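Local atomic coordinates of peptide ABC transporter, peptide-binding protein (Thermus thermophilus, PDB entry 2D5W), a protein that binds oligopeptides, captured here with a pentapeptide, and probably delivers them to an ABC transporter for uptake. Residues V18-I27 against F193-L202; I36-F44 against M207-L215. All blocks are in the same frame, centred on the assembly; numbering follows the deposited sequence.

The two contacts lie side by side, their centres about 14 Å apart and on the same side of the chain's centre. Their segments alternate along the chain: 18-27 and 36-44 come early, on the loop before helix 31-40 and at the end of that helix, and 193-202 and 207-215 follow in the same order, running from helix 182-194 through helix 199-203 into strand 213-219. Contact 1 and contact 2 thus tie the N-terminal part to the same distant stretch of a solute-binding protein. They also touch directly: Ala20 N probably donates to Glu37 OE1, 2.8 Å away. In loop 18-27, Arg25 packs on a basic side chain of the bound peptide.

Contact 1 (V18-I27 against F193-L202); sequences VLAGDFLRVI and FLKFATPQAL
Phe193 drives the edge of its ring into the face of Phe23, a T-shaped pair with planes at 88° and centroids 5.6 Å apart. Phe193 CE1 is the atom that meets the face, above its rim. Phe23 can present that face because its CG sits between the backbone N and the carbonyl carbon (chi1 69°), which swings the ring back toward helix 182-194. Elsewhere round Phe193, Gly21 O lies at the ring edge, 3.3 Å from Phe193 CD1, while the Val26 side chain crosses the ring at about a right angle, its CG2 3.7 Å from Phe193 CE2. Leu24 CD1 approaches Phe193 CZ; a large flat apolar ring suits this place, since Phe23, Leu24 and Val26 all meet it. Were Phe193 replaced by alanine, the Phe23 face would probably lose its edge partner and a gap open beside Leu24 and Val26.

Beside the aromatic pair, Ile27 CD1 presses tightly on Leu194 CD2, 3.5 Å away, and the same methyl of Leu194 also touches Val18 CG1. Next to them the backbones come close. Leu19 N donates to Ala197 O at 3.0 Å. A side chain on Gly21 would collide with Phe196 O, whereas its CA instead makes a C-H...O contact to that oxygen. The small Ala197 allows Val18 to pack against its methyl. Asp22 centres an inverse gamma turn and begins a type I beta turn ending at Arg25; just beyond, Ile27 N donates to Asp22 OD1 on its syn side, and OD2 takes the N-H of Ser28 and a salt bridge from Lys33.

Around this core, helix 31-40 flanks Val18 and Leu19, helix 159-173 packs on Phe23 and Phe196, and Trp218 of strand 213-219 touches Leu19 and Leu202.

Contact 2 (I36-F44 against M207-L215); sequences IEQYLFAPF and MVYSGPFKL
Phe41 reaches across the chain leading into strand 213-219, and its atoms meet a new partner at almost every step. Its CB lies 3.7 Å from Ser210 OG, and the ring, with CG anti to the carbonyl carbon (chi1 -65°), then runs back along residues 210 to 207. CD1 is still beside the same hydroxyl oxygen. Phe41 CE1 comes to 3.3 Å from Val208 O, a buried carbonyl oxygen for which the model has no hydrogen-bonding partner; CZ lies against it too. At the tip, CZ touches Tyr209 CD1 at 3.5 Å and, more loosely, the methyl CE of Met207, whose chain is bent at both chi2 and chi3. On the other branch CE2 keeps to Tyr209 as well; the two rings cross at a slant, planes at 50°. A long flat residue can span this whole row.

The setting is the C-terminal end of helix 31-40 meeting the approach to edge strand 213-219 of the five-stranded mixed sheet, in a protein of the solute-binding family 5. Here the carbonyls of Tyr39 and Leu40 accept N-H groups from the incoming chain. Phe213 N donates to Tyr39 O at 2.9 Å. Leu40 O takes Gly211 N at 2.8 Å from well above its carbonyl plane, together with a weak bond from Ser210 N. A side chain on Gly211 would strike Tyr39 O and Leu40 C, so glycine suits this crossing.

Ser210 OG, which also bonds to Tyr156 OH, accepts Ala42 N at 3.2 Å. Tyr39 and Phe213 run alongside one another in the same direction, with Phe213 CD2 at the Tyr39 ring edge. Leu40 CB packs on Tyr209 CD1, and its CD2 reaches the backbone where Lys214 joins Leu215, 3.6 Å from Leu215 N.

Contact 1 (V18-I27 against F193-L202)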
ATOM      1  N   VAL A  18     -12.297   5.320  -3.961  1.00  7.61           N
ATOM      2  CA  VAL A  18     -13.006   6.160  -2.993  1.00  8.70           C
ATOM      3  C   VAL A  18     -11.953   7.085  -2.391  1.00  8.74           C
ATOM      4  O   VAL A  18     -10.752   6.841  -2.550  1.00  9.11           O
ATOM      5  CB  VAL A  18     -13.689   5.336  -1.862  1.00  9.21           C
ATOM      6  CG1 VAL A  18     -14.818   4.504  -2.440  1.00 11.08           C
ATOM      7  CG2 VAL A  18     -12.674   4.456  -1.157  1.00 10.79           C
ATOM      8  N   LEU A  19     -12.389   8.129  -1.691  1.00  8.76           N
ATOM      9  CA  LEU A  19     -11.446   9.088  -1.139  1.00  8.97           C
ATOM     10  C   LEU A  19     -11.939   9.773   0.128  1.00  9.34           C
ATOM     11  O   LEU A  19     -13.144   9.949   0.320  1.00  9.34           O
ATOM     12  CB  LEU A  19     -11.166  10.162  -2.196  1.00 10.93           C
ATOM     13  CG  LEU A  19     -10.087  11.218  -1.956  1.00 10.43           C
ATOM     14  CD1 LEU A  19      -8.716  10.589  -2.143  1.00 12.59           C
ATOM     15  CD2 LEU A  19     -10.270  12.377  -2.934  1.00 13.57           C
ATOM     16  N   ALA A  20     -10.990  10.139   0.987  1.00  9.51           N
ATOM     17  CA  ALA A  20     -11.246  10.886   2.217  1.00  9.61           C
ATOM     18  C   ALA A  20     -12.013  10.241   3.368  1.00  9.44           C
ATOM     19  O   ALA A  20     -11.497  10.172   4.484  1.00 10.36           O
ATOM     20  CB  ALA A  20     -11.902  12.226   1.853  1.00 11.18           C
ATOM     21  N   GLY A  21     -13.239   9.800   3.113  1.00 10.08           N
ATOM     22  CA  GLY A  21     -14.049   9.206   4.166  1.00  9.50           C
ATOM     23  C   GLY A  21     -13.694   7.791   4.584  1.00  9.48           C
ATOM     24  O   GLY A  21     -14.065   7.353   5.673  1.00 10.10           O
ATOM     25  N   ASP A  22     -12.980   7.079   3.719  1.00  8.91           N
ATOM     26  CA  ASP A  22     -12.560   5.693   3.969  1.00  8.40           C
ATOM     27  C   ASP A  22     -11.260   5.764   4.773  1.00  8.41           C
ATOM     28  O   ASP A  22     -10.227   5.224   4.366  1.00  9.41           O
ATOM     29  CB  ASP A  22     -12.346   5.018   2.604  1.00 10.01           C
ATOM     30  CG  ASP A  22     -11.919   3.567   2.702  1.00 10.83           C
ATOM     31  OD1 ASP A  22     -12.424   2.833   3.575  1.00 11.83           O
ATOM     32  OD2 ASP A  22     -11.088   3.156   1.865  1.00 11.64           O
ATOM     33  N   PHE A  23     -11.329   6.405   5.940  1.00  9.72           N
ATOM     34  CA  PHE A  23     -10.141   6.635   6.751  1.00  9.11           C
ATOM     35  C   PHE A  23      -9.425   5.447   7.372  1.00 10.22           C
ATOM     36  O   PHE A  23      -8.294   5.591   7.833  1.00 11.23           O
ATOM     37  CB  PHE A  23     -10.410   7.747   7.789  1.00  9.61           C
ATOM     38  CG  PHE A  23     -11.373   7.377   8.884  1.00  8.90           C
ATOM     39  CD1 PHE A  23     -10.945   6.642   9.985  1.00  9.52           C
ATOM     40  CD2 PHE A  23     -12.689   7.824   8.850  1.00  9.73           C
ATOM     41  CE1 PHE A  23     -11.813   6.362  11.039  1.00  9.80           C
ATOM     42  CE2 PHE A  23     -13.565   7.549   9.902  1.00  9.97           C
ATOM     43  CZ  PHE A  23     -13.122   6.818  10.998  1.00  9.92           C
ATOM     44  N   LEU A  24     -10.059   4.278   7.384  1.00 10.08           N
ATOM     45  CA  LEU A  24      -9.392   3.082   7.890  1.00  9.95           C
ATOM     46  C   LEU A  24      -8.904   2.272   6.685  1.00 10.33           C
ATOM     47  O   LEU A  24      -8.312   1.206   6.836  1.00 11.29           O
ATOM     48  CB  LEU A  24     -10.333   2.239   8.755  1.00 10.46           C
ATOM     49  CG  LEU A  24     -10.705   2.852  10.111  1.00 10.40           C
ATOM     50  CD1 LEU A  24     -11.604   1.888  10.870  1.00 11.50           C
ATOM     51  CD2 LEU A  24      -9.450   3.162  10.918  1.00 12.35           C
ATOM     52  N   ARG A  25      -9.160   2.794   5.487  1.00  9.57           N
ATOM     53  CA  ARG A  25      -8.726   2.172   4.237  1.00 10.80           C
ATOM     54  C   ARG A  25      -9.264   0.765   4.030  1.00 10.41           C
ATOM     55  O   ARG A  25      -8.605  -0.074   3.403  1.00 10.93           O
ATOM     56  CB  ARG A  25      -7.194   2.164   4.176  1.00 12.66           C
ATOM     57  CG  ARG A  25      -6.595   3.551   4.367  1.00 15.74           C
ATOM     58  CD  ARG A  25      -5.082   3.524   4.486  1.00 20.35           C
ATOM     59  NE  ARG A  25      -4.544   4.872   4.649  1.00 25.61           N
ATOM     60  CZ  ARG A  25      -3.252   5.154   4.786  1.00 28.59           C
ATOM     61  NH1 ARG A  25      -2.351   4.181   4.783  1.00 30.71           N
ATOM     62  NH2 ARG A  25      -2.859   6.414   4.921  1.00 30.60           N
ATOM     63  N   VAL A  26     -10.471   0.511   4.526  1.00  9.57           N
ATOM     64  CA  VAL A  26     -11.063  -0.813   4.395  1.00 10.21           C
ATOM     65  C   VAL A  26     -11.672  -1.064   3.018  1.00 10.10           C
ATOM     66  O   VAL A  26     -11.758  -2.213   2.588  1.00 10.12           O
ATOM     67  CB  VAL A  26     -12.131  -1.071   5.485  1.00 11.18           C
ATOM     68  CG1 VAL A  26     -11.531  -0.820   6.864  1.00 12.53           C
ATOM     69  CG2 VAL A  26     -13.346  -0.195   5.257  1.00 12.55           C
ATOM     70  N   ILE A  27     -12.094  -0.004   2.327  1.00  9.46           N
ATOM     71  CA  ILE A  27     -12.661  -0.156   0.987  1.00  9.65           C
ATOM     72  C   ILE A  27     -11.524  -0.132  -0.030  1.00  9.30           C
ATOM     73  O   ILE A  27     -11.485  -0.947  -0.952  1.00  9.45           O
ATOM     74  CB  ILE A  27     -13.672   0.959   0.663  1.00  9.87           C
ATOM     75  CG1 ILE A  27     -14.846   0.882   1.645  1.00 12.58           C
ATOM     76  CG2 ILE A  27     -14.164   0.816  -0.775  1.00 10.46           C
ATOM     77  CD1 ILE A  27     -15.941   1.891   1.396  1.00 15.17           C
ATOM     78  N   PHE A 193     -18.694   4.374   5.454  1.00  9.71           N
ATOM     79  CA  PHE A 193     -17.603   5.099   4.810  1.00  8.99           C
ATOM     80  C   PHE A 193     -18.003   5.639   3.438  1.00  9.49           C
ATOM     81  O   PHE A 193     -17.638   6.760   3.079  1.00  9.79           O
ATOM     82  CB  PHE A 193     -16.373   4.195   4.679  1.00  9.50           C
ATOM     83  CG  PHE A 193     -15.833   3.715   5.997  1.00  9.14           C
ATOM     84  CD1 PHE A 193     -15.296   4.613   6.916  1.00 10.63           C
ATOM     85  CD2 PHE A 193     -15.886   2.366   6.331  1.00  9.16           C
ATOM     86  CE1 PHE A 193     -14.820   4.174   8.154  1.00 10.95           C
ATOM     87  CE2 PHE A 193     -15.414   1.915   7.564  1.00  9.80           C
ATOM     88  CZ  PHE A 193     -14.881   2.822   8.477  1.00 10.69           C
ATOM     89  N   LEU A 194     -18.766   4.859   2.678  1.00  9.85           N
ATOM     90  CA  LEU A 194     -19.180   5.289   1.345  1.00  9.35           C
ATOM     91  C   LEU A 194     -19.989   6.583   1.337  1.00 10.85           C
ATOM     92  O   LEU A 194     -19.920   7.348   0.378  1.00 11.32           O
ATOM     93  CB  LEU A 194     -19.961   4.174   0.642  1.00 11.18           C
ATOM     94  CG  LEU A 194     -19.110   2.971   0.224  1.00 10.72           C
ATOM     95  CD1 LEU A 194     -20.005   1.858  -0.295  1.00 14.09           C
ATOM     96  CD2 LEU A 194     -18.101   3.395  -0.841  1.00 13.63           C
ATOM     97  N   LYS A 195     -20.754   6.836   2.394  1.00 10.61           N
ATOM     98  CA  LYS A 195     -21.536   8.066   2.461  1.00 11.04           C
ATOM     99  C   LYS A 195     -20.629   9.295   2.462  1.00 11.30           C
ATOM    100  O   LYS A 195     -21.060  10.400   2.132  1.00 12.51           O
ATOM    101  CB  LYS A 195     -22.410   8.079   3.718  1.00 13.83           C
ATOM    102  CG  LYS A 195     -23.654   7.217   3.618  1.00 18.35           C
ATOM    103  CD  LYS A 195     -24.535   7.379   4.845  1.00 20.14           C
ATOM    104  CE  LYS A 195     -25.803   6.550   4.720  1.00 21.91           C
ATOM    105  NZ  LYS A 195     -25.505   5.102   4.526  1.00 22.48           N
ATOM    106  N   PHE A 196     -19.369   9.091   2.827  1.00  9.46           N
ATOM    107  CA  PHE A 196     -18.395  10.177   2.906  1.00  9.14           C
ATOM    108  C   PHE A 196     -17.194   9.973   1.985  1.00  9.17           C
ATOM    109  O   PHE A 196     -16.165  10.626   2.174  1.00 10.75           O
ATOM    110  CB  PHE A 196     -17.859  10.275   4.339  1.00 10.09           C
ATOM    111  CG  PHE A 196     -18.914  10.513   5.380  1.00  9.54           C
ATOM    112  CD1 PHE A 196     -19.308  11.805   5.706  1.00  9.86           C
ATOM    113  CD2 PHE A 196     -19.502   9.442   6.048  1.00 10.35           C
ATOM    114  CE1 PHE A 196     -20.274  12.031   6.687  1.00 10.61           C
ATOM    115  CE2 PHE A 196     -20.469   9.657   7.030  1.00 10.50           C
ATOM    116  CZ  PHE A 196     -20.854  10.953   7.349  1.00 11.32           C
ATOM    117  N   ALA A 197     -17.306   9.106   0.982  1.00  8.75           N
ATOM    118  CA  ALA A 197     -16.132   8.834   0.160  1.00  8.09           C
ATOM    119  C   ALA A 197     -16.299   8.683  -1.341  1.00  8.72           C
ATOM    120  O   ALA A 197     -15.324   8.377  -2.027  1.00  9.26           O
ATOM    121  CB  ALA A 197     -15.416   7.600   0.720  1.00  9.67           C
ATOM    122  N   THR A 198     -17.503   8.892  -1.861  1.00  8.81           N
ATOM    123  CA  THR A 198     -17.723   8.775  -3.301  1.00  9.81           C
ATOM    124  C   THR A 198     -17.620  10.156  -3.939  1.00 10.03           C
ATOM    125  O   THR A 198     -17.746  11.173  -3.258  1.00 10.52           O
ATOM    126  CB  THR A 198     -19.106   8.200  -3.621  1.00  9.78           C
ATOM    127  OG1 THR A 198     -20.110   9.073  -3.091  1.00 12.46           O
ATOM    128  CG2 THR A 198     -19.262   6.807  -3.020  1.00 10.45           C
ATOM    129  N   PRO A 199     -17.405  10.214  -5.262  1.00  9.75           N
ATOM    130  CA  PRO A 199     -17.287  11.504  -5.951  1.00  9.80           C
ATOM    131  C   PRO A 199     -18.440  12.481  -5.718  1.00  9.94           C
ATOM    132  O   PRO A 199     -18.219  13.636  -5.354  1.00  9.24           O
ATOM    133  CB  PRO A 199     -17.162  11.102  -7.419  1.00 10.26           C
ATOM    134  CG  PRO A 199     -16.468   9.769  -7.345  1.00  9.95           C
ATOM    135  CD  PRO A 199     -17.189   9.095  -6.197  1.00 10.15           C
ATOM    136  N   GLN A 200     -19.670  12.026  -5.928  1.00  9.99           N
ATOM    137  CA  GLN A 200     -20.818  12.911  -5.756  1.00 10.74           C
ATOM    138  C   GLN A 200     -20.952  13.423  -4.326  1.00 11.11           C
ATOM    139  O   GLN A 200     -21.241  14.599  -4.109  1.00 11.72           O
ATOM    140  CB  GLN A 200     -22.108  12.212  -6.218  1.00 14.13           C
ATOM    141  CG  GLN A 200     -22.489  10.955  -5.447  1.00 19.04           C
ATOM    142  CD  GLN A 200     -23.293  11.244  -4.196  1.00 21.45           C
ATOM    143  OE1 GLN A 200     -23.564  10.346  -3.400  1.00 25.35           O
ATOM    144  NE2 GLN A 200     -23.689  12.500  -4.019  1.00 23.52           N
ATOM    145  N   ALA A 201     -20.723  12.552  -3.351  1.00  9.96           N
ATOM    146  CA  ALA A 201     -20.823  12.953  -1.951  1.00  9.93           C
ATOM    147  C   ALA A 201     -19.768  14.002  -1.619  1.00  8.94           C
ATOM    148  O   ALA A 201     -20.065  15.029  -1.005  1.00  9.69           O
ATOM    149  CB  ALA A 201     -20.655  11.740  -1.040  1.00 12.02           C
ATOM    150  N   LEU A 202     -18.534  13.743  -2.034  1.00  8.27           N
ATOM    151  CA  LEU A 202     -17.437  14.658  -1.765  1.00  7.69           C
ATOM    152  C   LEU A 202     -17.610  15.991  -2.481  1.00  7.63           C
ATOM    153  O   LEU A 202     -17.306  17.044  -1.918  1.00  8.71           O
ATOM    154  CB  LEU A 202     -16.104  14.013  -2.154  1.00  8.99           C
ATOM    155  CG  LEU A 202     -15.717  12.828  -1.262  1.00  8.02           C
ATOM    156  CD1 LEU A 202     -14.534  12.092  -1.865  1.00 11.31           C
ATOM    157  CD2 LEU A 202     -15.406  13.318   0.148  1.00 10.19           C
TER

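Contact 2 (I36-F44 against M207-L215)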
ATOM      1  N   ILE A  36      -2.377  10.824  -2.514  1.00  7.47           N
ATOM      2  CA  ILE A  36      -3.223  11.993  -2.688  1.00  8.89           C
ATOM      3  C   ILE A  36      -3.710  12.515  -1.345  1.00  7.76           C
ATOM      4  O   ILE A  36      -3.748  13.725  -1.110  1.00  9.50           O
ATOM      5  CB  ILE A  36      -4.437  11.659  -3.580  1.00  8.22           C
ATOM      6  CG1 ILE A  36      -3.962  11.428  -5.013  1.00  9.29           C
ATOM      7  CG2 ILE A  36      -5.470  12.784  -3.530  1.00  9.45           C
ATOM      8  CD1 ILE A  36      -5.041  10.944  -5.948  1.00 10.17           C
ATOM      9  N   GLU A  37      -4.063  11.604  -0.448  1.00  8.30           N
ATOM     10  CA  GLU A  37      -4.567  12.028   0.845  1.00  9.06           C
ATOM     11  C   GLU A  37      -3.562  12.764   1.717  1.00  9.51           C
ATOM     12  O   GLU A  37      -3.956  13.426   2.672  1.00 10.11           O
ATOM     13  CB  GLU A  37      -5.194  10.844   1.575  1.00 10.15           C
ATOM     14  CG  GLU A  37      -6.528  10.471   0.939  1.00 11.36           C
ATOM     15  CD  GLU A  37      -7.254   9.362   1.652  1.00 12.64           C
ATOM     16  OE1 GLU A  37      -8.394   9.051   1.239  1.00 12.38           O
ATOM     17  OE2 GLU A  37      -6.694   8.799   2.614  1.00 19.19           O
ATOM     18  N   GLN A  38      -2.272  12.675   1.402  1.00  9.27           N
ATOM     19  CA  GLN A  38      -1.290  13.422   2.185  1.00 10.02           C
ATOM     20  C   GLN A  38      -1.567  14.911   1.996  1.00  9.46           C
ATOM     21  O   GLN A  38      -1.373  15.711   2.914  1.00 12.07           O
ATOM     22  CB  GLN A  38       0.129  13.149   1.709  1.00  9.64           C
ATOM     23  CG  GLN A  38       0.632  11.751   1.915  1.00  9.53           C
ATOM     24  CD  GLN A  38       2.011  11.616   1.329  1.00 10.34           C
ATOM     25  OE1 GLN A  38       3.003  11.503   2.050  1.00 12.63           O
ATOM     26  NE2 GLN A  38       2.087  11.664   0.008  1.00 11.34           N
ATOM     27  N   TYR A  39      -2.009  15.282   0.799  1.00  8.99           N
ATOM     28  CA  TYR A  39      -2.307  16.677   0.505  1.00  9.15           C
ATOM     29  C   TYR A  39      -3.545  17.160   1.253  1.00  8.74           C
ATOM     30  O   TYR A  39      -3.641  18.331   1.623  1.00 10.18           O
ATOM     31  CB  TYR A  39      -2.534  16.874  -1.002  1.00  9.16           C
ATOM     32  CG  TYR A  39      -1.292  16.698  -1.843  1.00  9.18           C
ATOM     33  CD1 TYR A  39      -0.812  15.428  -2.169  1.00  9.77           C
ATOM     34  CD2 TYR A  39      -0.565  17.806  -2.276  1.00  9.31           C
ATOM     35  CE1 TYR A  39       0.368  15.270  -2.903  1.00 10.00           C
ATOM     36  CE2 TYR A  39       0.612  17.662  -3.005  1.00  9.58           C
ATOM     37  CZ  TYR A  39       1.074  16.393  -3.313  1.00  9.44           C
ATOM     38  OH  TYR A  39       2.252  16.265  -4.014  1.00 10.24           O
ATOM     39  N   LEU A  40      -4.472  16.235   1.486  1.00  8.96           N
ATOM     40  CA  LEU A  40      -5.754  16.528   2.122  1.00  8.86           C
ATOM     41  C   LEU A  40      -5.854  16.307   3.626  1.00  9.22           C
ATOM     42  O   LEU A  40      -6.700  16.916   4.289  1.00  9.45           O
ATOM     43  CB  LEU A  40      -6.841  15.693   1.442  1.00  8.92           C
ATOM     44  CG  LEU A  40      -7.049  15.905  -0.057  1.00  9.54           C
ATOM     45  CD1 LEU A  40      -7.955  14.818  -0.608  1.00 10.86           C
ATOM     46  CD2 LEU A  40      -7.642  17.287  -0.305  1.00  9.81           C
ATOM     47  N   PHE A  41      -5.010  15.429   4.157  1.00  8.64           N
ATOM     48  CA  PHE A  41      -5.030  15.098   5.577  1.00  9.44           C
ATOM     49  C   PHE A  41      -3.610  15.024   6.111  1.00 10.28           C
ATOM     50  O   PHE A  41      -2.783  14.277   5.591  1.00 12.96           O
ATOM     51  CB  PHE A  41      -5.740  13.758   5.782  1.00  9.66           C
ATOM     52  CG  PHE A  41      -7.194  13.784   5.402  1.00  8.60           C
ATOM     53  CD1 PHE A  41      -8.147  14.280   6.287  1.00  9.80           C
ATOM     54  CD2 PHE A  41      -7.605  13.372   4.141  1.00  9.55           C
ATOM     55  CE1 PHE A  41      -9.490  14.372   5.920  1.00  9.46           C
ATOM     56  CE2 PHE A  41      -8.945  13.461   3.764  1.00  9.36           C
ATOM     57  CZ  PHE A  41      -9.890  13.963   4.657  1.00  8.81           C
ATOM     58  N   ALA A  42      -3.330  15.797   7.152  1.00  9.34           N
ATOM     59  CA  ALA A  42      -1.997  15.822   7.735  1.00 10.15           C
ATOM     60  C   ALA A  42      -1.905  14.980   8.999  1.00 10.05           C
ATOM     61  O   ALA A  42      -2.851  14.895   9.781  1.00 10.44           O
ATOM     62  CB  ALA A  42      -1.592  17.257   8.039  1.00 10.46           C
ATOM     63  N   PRO A  43      -0.752  14.338   9.218  1.00  9.09           N
ATOM     64  CA  PRO A  43      -0.563  13.507  10.407  1.00  9.73           C
ATOM     65  C   PRO A  43      -0.152  14.347  11.612  1.00  9.50           C
ATOM     66  O   PRO A  43       0.146  15.535  11.484  1.00  9.18           O
ATOM     67  CB  PRO A  43       0.552  12.566   9.977  1.00 10.09           C
ATOM     68  CG  PRO A  43       1.428  13.478   9.151  1.00 10.40           C
ATOM     69  CD  PRO A  43       0.414  14.248   8.317  1.00  9.58           C
ATOM     70  N   PHE A  44      -0.157  13.728  12.787  1.00  9.76           N
ATOM     71  CA  PHE A  44       0.290  14.417  13.989  1.00  9.25           C
ATOM     72  C   PHE A  44       1.813  14.438  13.902  1.00  9.56           C
ATOM     73  O   PHE A  44       2.451  15.457  14.159  1.00  9.34           O
ATOM     74  CB  PHE A  44      -0.152  13.659  15.244  1.00 10.26           C
ATOM     75  CG  PHE A  44      -1.623  13.753  15.521  1.00  9.90           C
ATOM     76  CD1 PHE A  44      -2.391  12.606  15.687  1.00 10.15           C
ATOM     77  CD2 PHE A  44      -2.246  14.993  15.612  1.00 10.71           C
ATOM     78  CE1 PHE A  44      -3.757  12.691  15.939  1.00 10.62           C
ATOM     79  CE2 PHE A  44      -3.611  15.089  15.863  1.00 10.82           C
ATOM     80  CZ  PHE A  44      -4.367  13.936  16.027  1.00 10.37           C
ATOM     81  N   MET A 207     -17.102  15.838   3.189  1.00  9.48           N
ATOM     82  CA  MET A 207     -15.966  15.796   4.103  1.00  9.19           C
ATOM     83  C   MET A 207     -15.283  17.139   4.315  1.00  8.92           C
ATOM     84  O   MET A 207     -15.537  18.108   3.595  1.00  9.34           O
ATOM     85  CB  MET A 207     -14.921  14.796   3.588  1.00 10.10           C
ATOM     86  CG  MET A 207     -15.256  13.333   3.837  1.00  9.44           C
ATOM     87  SD  MET A 207     -15.265  12.914   5.602  1.00 10.85           S
ATOM     88  CE  MET A 207     -13.488  12.797   5.933  1.00 11.90           C
ATOM     89  N   VAL A 208     -14.435  17.181   5.342  1.00  8.73           N
ATOM     90  CA  VAL A 208     -13.614  18.348   5.637  1.00  9.09           C
ATOM     91  C   VAL A 208     -12.184  17.819   5.652  1.00  8.52           C
ATOM     92  O   VAL A 208     -11.969  16.606   5.783  1.00  9.81           O
ATOM     93  CB  VAL A 208     -13.978  19.041   6.966  1.00  9.40           C
ATOM     94  CG1 VAL A 208     -15.373  19.656   6.850  1.00 10.41           C
ATOM     95  CG2 VAL A 208     -13.892  18.068   8.120  1.00 11.53           C
ATOM     96  N   TYR A 209     -11.221  18.727   5.542  1.00  9.14           N
ATOM     97  CA  TYR A 209      -9.821  18.362   5.392  1.00  8.80           C
ATOM     98  C   TYR A 209      -8.868  18.998   6.390  1.00  8.40           C
ATOM     99  O   TYR A 209      -9.048  20.144   6.781  1.00  9.33           O
ATOM    100  CB  TYR A 209      -9.443  18.719   3.953  1.00  8.87           C
ATOM    101  CG  TYR A 209     -10.428  18.109   2.973  1.00  8.12           C
ATOM    102  CD1 TYR A 209     -10.289  16.785   2.565  1.00  8.10           C
ATOM    103  CD2 TYR A 209     -11.569  18.805   2.556  1.00  8.39           C
ATOM    104  CE1 TYR A 209     -11.245  16.163   1.782  1.00  9.03           C
ATOM    105  CE2 TYR A 209     -12.545  18.182   1.768  1.00  8.75           C
ATOM    106  CZ  TYR A 209     -12.370  16.855   1.389  1.00  7.93           C
ATOM    107  OH  TYR A 209     -13.316  16.201   0.632  1.00  9.11           O
ATOM    108  N   SER A 210      -7.839  18.252   6.781  1.00  8.67           N
ATOM    109  CA  SER A 210      -6.868  18.731   7.763  1.00  8.83           C
ATOM    110  C   SER A 210      -5.488  19.026   7.191  1.00  8.63           C
ATOM    111  O   SER A 210      -4.613  19.510   7.909  1.00  9.91           O
ATOM    112  CB  SER A 210      -6.707  17.686   8.858  1.00  9.11           C
ATOM    113  OG  SER A 210      -6.220  16.482   8.287  1.00 10.03           O
ATOM    114  N   GLY A 211      -5.288  18.715   5.914  1.00  8.78           N
ATOM    115  CA  GLY A 211      -3.995  18.930   5.292  1.00  9.41           C
ATOM    116  C   GLY A 211      -3.791  20.309   4.703  1.00  9.37           C
ATOM    117  O   GLY A 211      -4.642  21.181   4.843  1.00  9.37           O
ATOM    118  N   PRO A 212      -2.653  20.537   4.033  1.00 10.03           N
ATOM    119  CA  PRO A 212      -2.371  21.840   3.428  1.00  9.96           C
ATOM    120  C   PRO A 212      -3.320  22.204   2.287  1.00  8.97           C
ATOM    121  O   PRO A 212      -3.376  23.360   1.873  1.00 10.18           O
ATOM    122  CB  PRO A 212      -0.912  21.709   2.982  1.00 11.81           C
ATOM    123  CG  PRO A 212      -0.743  20.244   2.762  1.00 12.22           C
ATOM    124  CD  PRO A 212      -1.496  19.634   3.912  1.00 11.17           C
ATOM    125  N   PHE A 213      -4.062  21.215   1.791  1.00  9.19           N
ATOM    126  CA  PHE A 213      -5.028  21.430   0.715  1.00  8.66           C
ATOM    127  C   PHE A 213      -6.369  20.806   1.078  1.00  8.21           C
ATOM    128  O   PHE A 213      -6.451  19.928   1.944  1.00  8.93           O
ATOM    129  CB  PHE A 213      -4.508  20.828  -0.599  1.00  9.18           C
ATOM    130  CG  PHE A 213      -3.251  21.483  -1.100  1.00  7.80           C
ATOM    131  CD1 PHE A 213      -3.308  22.624  -1.907  1.00  8.71           C
ATOM    132  CD2 PHE A 213      -2.009  21.019  -0.688  1.00  8.26           C
ATOM    133  CE1 PHE A 213      -2.136  23.292  -2.283  1.00  9.03           C
ATOM    134  CE2 PHE A 213      -0.837  21.682  -1.062  1.00  8.24           C
ATOM    135  CZ  PHE A 213      -0.903  22.820  -1.856  1.00  9.01           C
ATOM    136  N   LYS A 214      -7.423  21.291   0.431  1.00  8.73           N
ATOM    137  CA  LYS A 214      -8.770  20.779   0.638  1.00  9.03           C
ATOM    138  C   LYS A 214      -9.332  20.460  -0.739  1.00  8.63           C
ATOM    139  O   LYS A 214      -8.871  20.997  -1.749  1.00  9.77           O
ATOM    140  CB  LYS A 214      -9.644  21.812   1.357  1.00  8.94           C
ATOM    141  CG  LYS A 214      -9.753  23.162   0.667  1.00  9.72           C
ATOM    142  CD  LYS A 214     -10.616  24.115   1.488  1.00 11.86           C
ATOM    143  CE  LYS A 214     -10.703  25.491   0.850  1.00 12.06           C
ATOM    144  NZ  LYS A 214     -11.645  26.368   1.601  1.00 16.30           N
ATOM    145  N   LEU A 215     -10.323  19.582  -0.794  1.00  8.55           N
ATOM    146  CA  LEU A 215     -10.888  19.212  -2.077  1.00  8.43           C
ATOM    147  C   LEU A 215     -11.687  20.334  -2.721  1.00  9.11           C
ATOM    148  O   LEU A 215     -12.408  21.065  -2.043  1.00 11.07           O
ATOM    149  CB  LEU A 215     -11.793  17.988  -1.921  1.00  9.72           C
ATOM    150  CG  LEU A 215     -12.409  17.451  -3.218  1.00 10.51           C
ATOM    151  CD1 LEU A 215     -11.333  16.769  -4.045  1.00 11.83           C
ATOM    152  CD2 LEU A 215     -13.534  16.471  -2.897  1.00 12.11           C
TER